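RavA (Legionella pneumophila str. Paris, PDB 6WO6) is of unknown biochemical function but is an effector protein that the bacterium probably delivers into its host cells during infection. Local coordinates at residues A[183-187]-A[220-226]; A[177-182]-A[206-210]; A[41-45]-A[77-81]. The protein carries 2 engineered substitutions. One frame throughout, in Å; residues are numbered along the deposited sequence.

Overall arrangement
RavA is an elongated, all-helical chain; two of the contacts adjoin, and the third lies far along the chain. Contact 3 comes first in sequence, joining helices 38-51 and 77-92, and closes before the other two open. Contacts 1 and 2 interlock along the chain: helix 162-181 ends in contact 2, the loop after it enters contact 1, and the return through 206-210 leads into helix 214-224, which completes contact 1. Their centres lie about 13 Å apart, and Pro186 packs on the end of helix 162-181, so they form one continuous packed region. Contact 3 has its centre about 45 Å from that of contact 2 and about 57 Å from that of contact 1, in a separate, more N-terminal part.

Contact 1 of 3, residues A[183-187]-A[220-226]; sequences GDRPD and KLALRTP
Bends at chi2 and chi3 (-63° and -53°) fold the Arg185 side chain back on itself, so that a residue whose CB starts away from helix 214-224 brings its NE to 3.7 Å from Arg224 CB. Asp187 meets the returning group with its CG set between backbone N and carbonyl carbon. The guanidinium then grips the carboxylate side-on, one nitrogen to each oxygen: Arg185 NE to Asp187 OD1 at 3.1 Å and Arg185 NH2 to Asp187 OD2 at 2.9 Å. Both oxygens use their syn lone pairs and lie close to the guanidinium plane, which fixes the rotation of the two groups together. The neighbouring Arg224 guanidinium is turned 62° from that of Arg185, and the Asp184 carboxylate, near it but not touching its charged atoms, may partly offset its charge. Asp184 O sits over one face of the Arg224 group, 3.0 Å from Arg224 NH1, but at an angle too poor for a hydrogen bond. Beneath the polar layer, Pro186 presses into the helix. Its CG lies 3.7 Å from Lys220 CB, where the two side chains cross at about a right angle, and equally near Leu221 CD2. The Lys220 chain continues past Gly183 O toward Asp184. At the helix end Leu221 O accepts from Thr225 N, while Asp187 CB rests against the threonine hydroxyl. Leu221 turns further to Val251 of helix 246-265. The arrangement is that of an interhelical loop, bridged internally by an Arg-Asp salt bridge, packed on the C-terminal end of a helix in an all-alpha fold.

Contact 2 of 3, residues A[177-182]-A[206-210]; sequences IERLLL and LFNVI
Ile177 lays its CD1 methyl over one face of the Phe207 ring, a CH-pi contact with the carbon 3.4 Å from the ring centroid and 17° off the normal. An extended chi2 (-171°) carries the methyl out to the ring, which the isoleucine side chain meets at about a right angle. The second branch of Ile177 goes to another residue: CG2 slides alongside Val209 and comes within 3.7 Å of Val209 CG1. Leu181 approaches the same phenylalanine near its plane, with Leu181 CD2 4.1 Å from Phe207 CE1 at the edge, so face and edge of one ring are used by residues a helical turn apart. Ile210 completes the layer. Its CG2 touches Leu181 CD2 at 4.0 Å and Leu182 CD2 at 4.1 Å, the first of these side chains crossing it squarely and the second at a slant. This is hydrophobic core packing of an all-alpha fold, in which the C-terminal end of helix 162-181 meets a short 3-10 segment in the link between helices 197-202 and 214-224. Both backbones depart from plain alpha geometry here. A wider pi-type turn closes with Leu182 N bonded to Ile177 O, and the 3-10 segment is held by Ile210 N to Phe207 O. Further out, Phe207 stacks with Phe240, and Leu206 packs against Leu136 and Ala139 of helix 131-141. Phe189 lies against Ile177 and Leu181, while Ile217 of helix 214-224 touches Leu181, Leu182 and Ile210.

Contact 3 of 3, residues A[41-45]-A[77-81]; sequences ALVLA and FHSFL. Engineered in segment 41-45: Ala41 (natural residue Lys).
Ala45 makes the close-packed half of this contact: its CB lies 3.9 Å from both Leu81 CA and Phe80 C, a small side chain set directly against the backbone of the opposing helix, and 4.0 Å from Phe80 CB. Leu81 CD1 reaches back to the same methyl, also at 4.0 Å. Beside it, a chi1 of -179° swings the Phe77 ring toward helix 38-51, although its CB does not point there, and the ring comes obliquely to Ala41 O, with Phe77 CE1 3.7 Å away. Leu44 crosses that ring at about a right angle, and Leu33 of helix 30-34 packs on both. The axes of segments 41-45 and 77-81 cross at -47° and approach to 9.0 Å. Ala41 and Ala45 on one helix and Phe77 and Leu81 on the other are spaced four residues apart, consistent with the ridges-into-grooves packing of i+4 ridges in helical proteins. Ala41, an engineered residue in place of a natural lysine, sets its CB over the centre of one Phe80 face, 4.3 Å from the centroid and 12° off the normal. The Leu42-Phe80 side is the more solvent-accessible one: both residues are partly exposed, and Leu42 gives the contact much less surface than Ala45, though its CB still lies 4.0 Å from Phe80 CD2. Leu42 also touches Phe119. At the start of helix 77-92, Phe77 N is hydrogen-bonded to Asn34 OD1.

Contact 1 of 3, residues A[183-187]-A[220-226]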
loop_
_atom_site.group_PDB
_atom_site.type_symbol
_atom_site.label_atom_id
_atom_site.label_comp_id
_atom_site.label_asym_id
_atom_site.label_seq_id
_atom_site.Cartn_x
_atom_site.Cartn_y
_atom_site.Cartn_z
ATOM N N GLY A 183 -5.542 7.573 -14.151
ATOM C CA GLY A 183 -5.453 8.672 -15.085
ATOM C C GLY A 183 -6.019 8.332 -16.454
ATOM O O GLY A 183 -6.705 7.326 -16.652
ATOM N N ASP A 184 -5.717 9.204 -17.418
ATOM C CA ASP A 184 -6.173 9.025 -18.791
ATOM C C ASP A 184 -5.367 7.988 -19.564
ATOM O O ASP A 184 -5.815 7.554 -20.631
ATOM C CB ASP A 184 -6.132 10.361 -19.540
ATOM C CG ASP A 184 -7.208 11.325 -19.077
ATOM O OD1 ASP A 184 -8.295 10.857 -18.676
ATOM O OD2 ASP A 184 -6.969 12.551 -19.119
ATOM N N ARG A 185 -4.202 7.581 -19.065
ATOM C CA ARG A 185 -3.363 6.581 -19.729
ATOM C C ARG A 185 -3.002 5.469 -18.752
ATOM O O ARG A 185 -1.833 5.292 -18.400
ATOM C CB ARG A 185 -2.105 7.230 -20.306
ATOM C CG ARG A 185 -2.354 8.181 -21.469
ATOM C CD ARG A 185 -2.961 7.449 -22.659
ATOM N NE ARG A 185 -2.173 6.279 -23.037
ATOM C CZ ARG A 185 -1.260 6.269 -24.003
ATOM N NH1 ARG A 185 -1.020 7.369 -24.702
ATOM N NH2 ARG A 185 -0.592 5.155 -24.272
ATOM N N PRO A 186 -3.987 4.682 -18.303
ATOM C CA PRO A 186 -3.696 3.635 -17.309
ATOM C C PRO A 186 -2.819 2.507 -17.831
ATOM O O PRO A 186 -2.347 1.699 -17.020
ATOM C CB PRO A 186 -5.089 3.120 -16.921
ATOM C CG PRO A 186 -5.947 3.425 -18.096
ATOM C CD PRO A 186 -5.415 4.709 -18.671
ATOM N N ASP A 187 -2.589 2.414 -19.143
ATOM C CA ASP A 187 -1.662 1.407 -19.650
ATOM C C ASP A 187 -0.222 1.731 -19.272
ATOM O O ASP A 187 0.618 0.824 -19.185
ATOM C CB ASP A 187 -1.790 1.284 -21.166
ATOM C CG ASP A 187 -1.607 2.612 -21.877
ATOM O OD1 ASP A 187 -2.407 3.535 -21.616
ATOM O OD2 ASP A 187 -0.661 2.740 -22.686
ATOM N N LYS A 220 -10.807 2.816 -20.163
ATOM C CA LYS A 220 -9.626 3.550 -20.613
ATOM C C LYS A 220 -8.504 2.608 -21.037
ATOM O O LYS A 220 -7.768 2.912 -21.981
ATOM C CB LYS A 220 -9.142 4.504 -19.522
ATOM C CG LYS A 220 -10.151 5.577 -19.142
ATOM C CD LYS A 220 -9.472 6.760 -18.470
ATOM C CE LYS A 220 -10.483 7.740 -17.901
ATOM N NZ LYS A 220 -11.172 7.188 -16.700
ATOM N N LEU A 221 -8.367 1.460 -20.368
ATOM C CA LEU A 221 -7.367 0.481 -20.776
ATOM C C LEU A 221 -7.683 -0.072 -22.159
ATOM O O LEU A 221 -6.823 -0.084 -23.045
ATOM C CB LEU A 221 -7.286 -0.651 -19.752
ATOM C CG LEU A 221 -6.463 -0.379 -18.493
ATOM C CD1 LEU A 221 -6.554 -1.552 -17.529
ATOM C CD2 LEU A 221 -5.020 -0.098 -18.866
ATOM N N ALA A 222 -8.919 -0.533 -22.360
ATOM C CA ALA A 222 -9.313 -1.049 -23.667
ATOM C C ALA A 222 -9.145 0.000 -24.756
ATOM O O ALA A 222 -8.838 -0.342 -25.904
ATOM C CB ALA A 222 -10.759 -1.544 -23.627
ATOM N N LEU A 223 -9.325 1.278 -24.417
ATOM C CA LEU A 223 -9.228 2.323 -25.430
ATOM C C LEU A 223 -7.776 2.659 -25.775
ATOM O O LEU A 223 -7.426 2.764 -26.956
ATOM C CB LEU A 223 -9.972 3.575 -24.963
ATOM C CG LEU A 223 -9.971 4.756 -25.935
ATOM C CD1 LEU A 223 -10.567 4.350 -27.275
ATOM C CD2 LEU A 223 -10.724 5.939 -25.344
ATOM N N ARG A 224 -6.912 2.825 -24.765
ATOM C CA ARG A 224 -5.587 3.395 -24.997
ATOM C C ARG A 224 -4.451 2.377 -25.008
ATOM O O ARG A 224 -3.356 2.713 -25.473
ATOM C CB ARG A 224 -5.274 4.460 -23.937
ATOM C CG ARG A 224 -6.458 5.320 -23.522
ATOM C CD ARG A 224 -6.835 6.371 -24.556
ATOM N NE ARG A 224 -7.943 7.199 -24.081
ATOM C CZ ARG A 224 -7.797 8.357 -23.443
ATOM N NH1 ARG A 224 -6.584 8.840 -23.209
ATOM N NH2 ARG A 224 -8.865 9.036 -23.041
ATOM N N THR A 225 -4.661 1.163 -24.510
ATOM C CA THR A 225 -3.572 0.187 -24.474
ATOM C C THR A 225 -3.191 -0.231 -25.890
ATOM O O THR A 225 -4.075 -0.524 -26.703
ATOM C CB THR A 225 -3.966 -1.050 -23.664
ATOM O OG1 THR A 225 -4.447 -0.653 -22.375
ATOM C CG2 THR A 225 -2.772 -1.979 -23.484
ATOM N N PRO A 226 -1.906 -0.265 -26.228
ATOM C CA PRO A 226 -1.502 -0.826 -27.521
ATOM C C PRO A 226 -1.747 -2.327 -27.564
ATOM O O PRO A 226 -1.706 -3.016 -26.542
ATOM C CB PRO A 226 -0.004 -0.502 -27.599
ATOM C CG PRO A 226 0.200 0.608 -26.616
ATOM C CD PRO A 226 -0.771 0.340 -25.514
#

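Contact 2 of 3, residues A[177-182]-A[206-210]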
loop_
_atom_site.group_PDB
_atom_site.type_symbol
_atom_site.label_atom_id
_atom_site.label_comp_id
_atom_site.label_asym_id
_atom_site.label_seq_id
_atom_site.Cartn_x
_atom_site.Cartn_y
_atom_site.Cartn_z
ATOM N N ILE A 177 -0.288 4.549 -8.844
ATOM C CA ILE A 177 -1.722 4.175 -8.886
ATOM C C ILE A 177 -2.551 5.442 -9.031
ATOM O O ILE A 177 -3.638 5.354 -9.551
ATOM C CB ILE A 177 -2.125 3.425 -7.614
ATOM C CG1 ILE A 177 -1.550 2.017 -7.590
ATOM C CG2 ILE A 177 -3.626 3.399 -7.489
ATOM C CD1 ILE A 177 -2.087 1.194 -6.481
ATOM N N GLU A 178 -2.034 6.571 -8.577
ATOM C CA GLU A 178 -2.800 7.832 -8.603
ATOM C C GLU A 178 -2.552 8.572 -9.906
ATOM O O GLU A 178 -3.504 9.080 -10.484
ATOM C CB GLU A 178 -2.243 8.768 -7.543
ATOM C CG GLU A 178 -2.892 8.633 -6.189
ATOM C CD GLU A 178 -2.356 9.642 -5.188
ATOM O OE1 GLU A 178 -1.297 10.243 -5.462
ATOM O OE2 GLU A 178 -3.006 9.833 -4.148
ATOM N N ARG A 179 -1.297 8.666 -10.322
ATOM C CA ARG A 179 -1.051 9.446 -11.532
ATOM C C ARG A 179 -1.310 8.656 -12.811
ATOM O O ARG A 179 -1.700 9.246 -13.826
ATOM C CB ARG A 179 0.384 9.977 -11.531
ATOM N N LEU A 180 -1.110 7.338 -12.795
ATOM C CA LEU A 180 -1.186 6.537 -14.009
ATOM C C LEU A 180 -2.438 5.671 -14.069
ATOM O O LEU A 180 -3.241 5.819 -14.996
ATOM C CB LEU A 180 0.071 5.669 -14.140
ATOM C CG LEU A 180 1.392 6.432 -14.239
ATOM C CD1 LEU A 180 2.524 5.498 -14.654
ATOM C CD2 LEU A 180 1.264 7.608 -15.200
ATOM N N LEU A 181 -2.631 4.765 -13.106
ATOM C CA LEU A 181 -3.740 3.819 -13.192
ATOM C C LEU A 181 -5.087 4.533 -13.191
ATOM O O LEU A 181 -5.987 4.177 -13.960
ATOM C CB LEU A 181 -3.669 2.812 -12.046
ATOM C CG LEU A 181 -4.652 1.643 -12.144
ATOM C CD1 LEU A 181 -4.505 0.939 -13.483
ATOM C CD2 LEU A 181 -4.442 0.665 -10.999
ATOM N N LEU A 182 -5.244 5.542 -12.339
ATOM C CA LEU A 182 -6.480 6.309 -12.267
ATOM C C LEU A 182 -6.494 7.498 -13.219
ATOM O O LEU A 182 -7.379 8.351 -13.108
ATOM C CB LEU A 182 -6.718 6.791 -10.835
ATOM C CG LEU A 182 -7.083 5.714 -9.812
ATOM C CD1 LEU A 182 -7.072 6.281 -8.403
ATOM C CD2 LEU A 182 -8.444 5.117 -10.140
ATOM N N LEU A 206 -2.938 -1.210 -1.324
ATOM C CA LEU A 206 -2.977 0.111 -1.940
ATOM C C LEU A 206 -3.899 0.167 -3.150
ATOM O O LEU A 206 -4.332 1.260 -3.535
ATOM C CB LEU A 206 -1.568 0.545 -2.349
ATOM C CG LEU A 206 -0.612 0.872 -1.208
ATOM C CD1 LEU A 206 0.707 1.394 -1.756
ATOM C CD2 LEU A 206 -1.251 1.882 -0.273
ATOM N N PHE A 207 -4.209 -0.973 -3.766
ATOM C CA PHE A 207 -5.131 -0.953 -4.894
ATOM C C PHE A 207 -6.589 -0.869 -4.458
ATOM O O PHE A 207 -7.463 -0.669 -5.310
ATOM C CB PHE A 207 -4.895 -2.180 -5.779
ATOM C CG PHE A 207 -3.568 -2.155 -6.483
ATOM C CD1 PHE A 207 -3.442 -1.566 -7.731
ATOM C CD2 PHE A 207 -2.439 -2.692 -5.885
ATOM C CE1 PHE A 207 -2.215 -1.525 -8.373
ATOM C CE2 PHE A 207 -1.211 -2.658 -6.525
ATOM C CZ PHE A 207 -1.098 -2.074 -7.768
ATOM N N ASN A 208 -6.866 -0.970 -3.153
ATOM C CA ASN A 208 -8.227 -0.795 -2.656
ATOM C C ASN A 208 -8.806 0.568 -3.013
ATOM O O ASN A 208 -10.022 0.760 -2.910
ATOM C CB ASN A 208 -8.260 -0.989 -1.138
ATOM C CG ASN A 208 -8.035 -2.432 -0.726
ATOM O OD1 ASN A 208 -7.916 -3.321 -1.570
ATOM N ND2 ASN A 208 -7.968 -2.670 0.581
ATOM N N VAL A 209 -7.965 1.516 -3.433
ATOM C CA VAL A 209 -8.459 2.833 -3.814
ATOM C C VAL A 209 -9.237 2.769 -5.126
ATOM O O VAL A 209 -10.110 3.609 -5.374
ATOM C CB VAL A 209 -7.288 3.834 -3.887
ATOM C CG1 VAL A 209 -6.303 3.439 -4.979
ATOM C CG2 VAL A 209 -7.794 5.250 -4.102
ATOM N N ILE A 210 -8.959 1.777 -5.982
ATOM C CA ILE A 210 -9.653 1.709 -7.269
ATOM C C ILE A 210 -11.008 1.033 -7.174
ATOM O O ILE A 210 -11.675 0.864 -8.203
ATOM C CB ILE A 210 -8.832 0.974 -8.350
ATOM C CG1 ILE A 210 -8.789 -0.529 -8.072
ATOM C CG2 ILE A 210 -7.432 1.561 -8.462
ATOM C CD1 ILE A 210 -7.994 -1.319 -9.086
#

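Contact 3 of 3, residues A[41-45]-A[77-81]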
loop_
_atom_site.group_PDB
_atom_site.type_symbol
_atom_site.label_atom_id
_atom_site.label_comp_id
_atom_site.label_asym_id
_atom_site.label_seq_id
_atom_site.Cartn_x
_atom_site.Cartn_y
_atom_site.Cartn_z
ATOM N N ALA A 41 24.350 -2.699 29.829
ATOM C CA ALA A 41 23.076 -2.087 30.194
ATOM C C ALA A 41 22.239 -1.784 28.959
ATOM O O ALA A 41 21.025 -2.020 28.952
ATOM C CB ALA A 41 23.313 -0.816 31.007
ATOM N N LEU A 42 22.871 -1.261 27.903
ATOM C CA LEU A 42 22.159 -1.010 26.655
ATOM C C LEU A 42 21.578 -2.299 26.084
ATOM O O LEU A 42 20.398 -2.352 25.717
ATOM C CB LEU A 42 23.096 -0.348 25.644
ATOM C CG LEU A 42 22.542 -0.117 24.234
ATOM C CD1 LEU A 42 22.106 1.331 24.052
ATOM C CD2 LEU A 42 23.560 -0.522 23.171
ATOM N N VAL A 43 22.398 -3.354 26.010
ATOM C CA VAL A 43 21.937 -4.631 25.464
ATOM C C VAL A 43 20.768 -5.180 26.276
ATOM O O VAL A 43 19.761 -5.640 25.714
ATOM C CB VAL A 43 23.105 -5.633 25.404
ATOM C CG1 VAL A 43 22.598 -7.032 25.092
ATOM C CG2 VAL A 43 24.120 -5.193 24.367
ATOM N N LEU A 44 20.874 -5.134 27.607
ATOM C CA LEU A 44 19.831 -5.700 28.454
ATOM C C LEU A 44 18.536 -4.902 28.353
ATOM O O LEU A 44 17.450 -5.487 28.267
ATOM C CB LEU A 44 20.308 -5.771 29.904
ATOM C CG LEU A 44 19.322 -6.364 30.911
ATOM C CD1 LEU A 44 18.876 -7.754 30.484
ATOM C CD2 LEU A 44 19.939 -6.405 32.301
ATOM N N ALA A 45 18.624 -3.569 28.364
ATOM C CA ALA A 45 17.420 -2.762 28.193
ATOM C C ALA A 45 16.774 -3.025 26.839
ATOM O O ALA A 45 15.542 -3.114 26.736
ATOM C CB ALA A 45 17.751 -1.280 28.353
ATOM N N PHE A 77 20.650 2.514 35.020
ATOM C CA PHE A 77 19.952 1.595 34.126
ATOM C C PHE A 77 18.565 2.106 33.761
ATOM O O PHE A 77 18.060 1.803 32.672
ATOM C CB PHE A 77 19.853 0.212 34.767
ATOM C CG PHE A 77 19.157 -0.804 33.908
ATOM C CD1 PHE A 77 19.844 -1.469 32.904
ATOM C CD2 PHE A 77 17.813 -1.097 34.101
ATOM C CE1 PHE A 77 19.204 -2.406 32.107
ATOM C CE2 PHE A 77 17.168 -2.031 33.306
ATOM C CZ PHE A 77 17.867 -2.688 32.308
ATOM N N HIS A 78 17.931 2.870 34.655
ATOM C CA HIS A 78 16.602 3.398 34.365
ATOM C C HIS A 78 16.620 4.297 33.137
ATOM O O HIS A 78 15.665 4.303 32.350
ATOM C CB HIS A 78 16.062 4.154 35.578
ATOM C CG HIS A 78 14.730 4.796 35.342
ATOM N ND1 HIS A 78 14.596 6.051 34.786
ATOM C CD2 HIS A 78 13.473 4.356 35.586
ATOM C CE1 HIS A 78 13.313 6.356 34.699
ATOM N NE2 HIS A 78 12.611 5.344 35.177
ATOM N N SER A 79 17.699 5.062 32.951
ATOM C CA SER A 79 17.821 5.910 31.769
ATOM C C SER A 79 17.802 5.075 30.493
ATOM O O SER A 79 17.060 5.374 29.545
ATOM C CB SER A 79 19.104 6.737 31.860
ATOM O OG SER A 79 19.278 7.553 30.717
ATOM N N PHE A 80 18.619 4.017 30.454
ATOM C CA PHE A 80 18.647 3.130 29.297
ATOM C C PHE A 80 17.283 2.497 29.052
ATOM O O PHE A 80 16.805 2.451 27.910
ATOM C CB PHE A 80 19.706 2.044 29.493
ATOM C CG PHE A 80 21.117 2.544 29.407
ATOM C CD1 PHE A 80 21.757 3.055 30.526
ATOM C CD2 PHE A 80 21.811 2.495 28.210
ATOM C CE1 PHE A 80 23.061 3.515 30.451
ATOM C CE2 PHE A 80 23.115 2.951 28.127
ATOM C CZ PHE A 80 23.741 3.461 29.249
ATOM N N LEU A 81 16.639 2.004 30.115
ATOM C CA LEU A 81 15.356 1.331 29.942
ATOM C C LEU A 81 14.290 2.291 29.427
ATOM O O LEU A 81 13.488 1.929 28.556
ATOM C CB LEU A 81 14.915 0.686 31.256
ATOM C CG LEU A 81 13.765 -0.312 31.099
ATOM C CD1 LEU A 81 14.161 -1.404 30.122
ATOM C CD2 LEU A 81 13.354 -0.905 32.438
#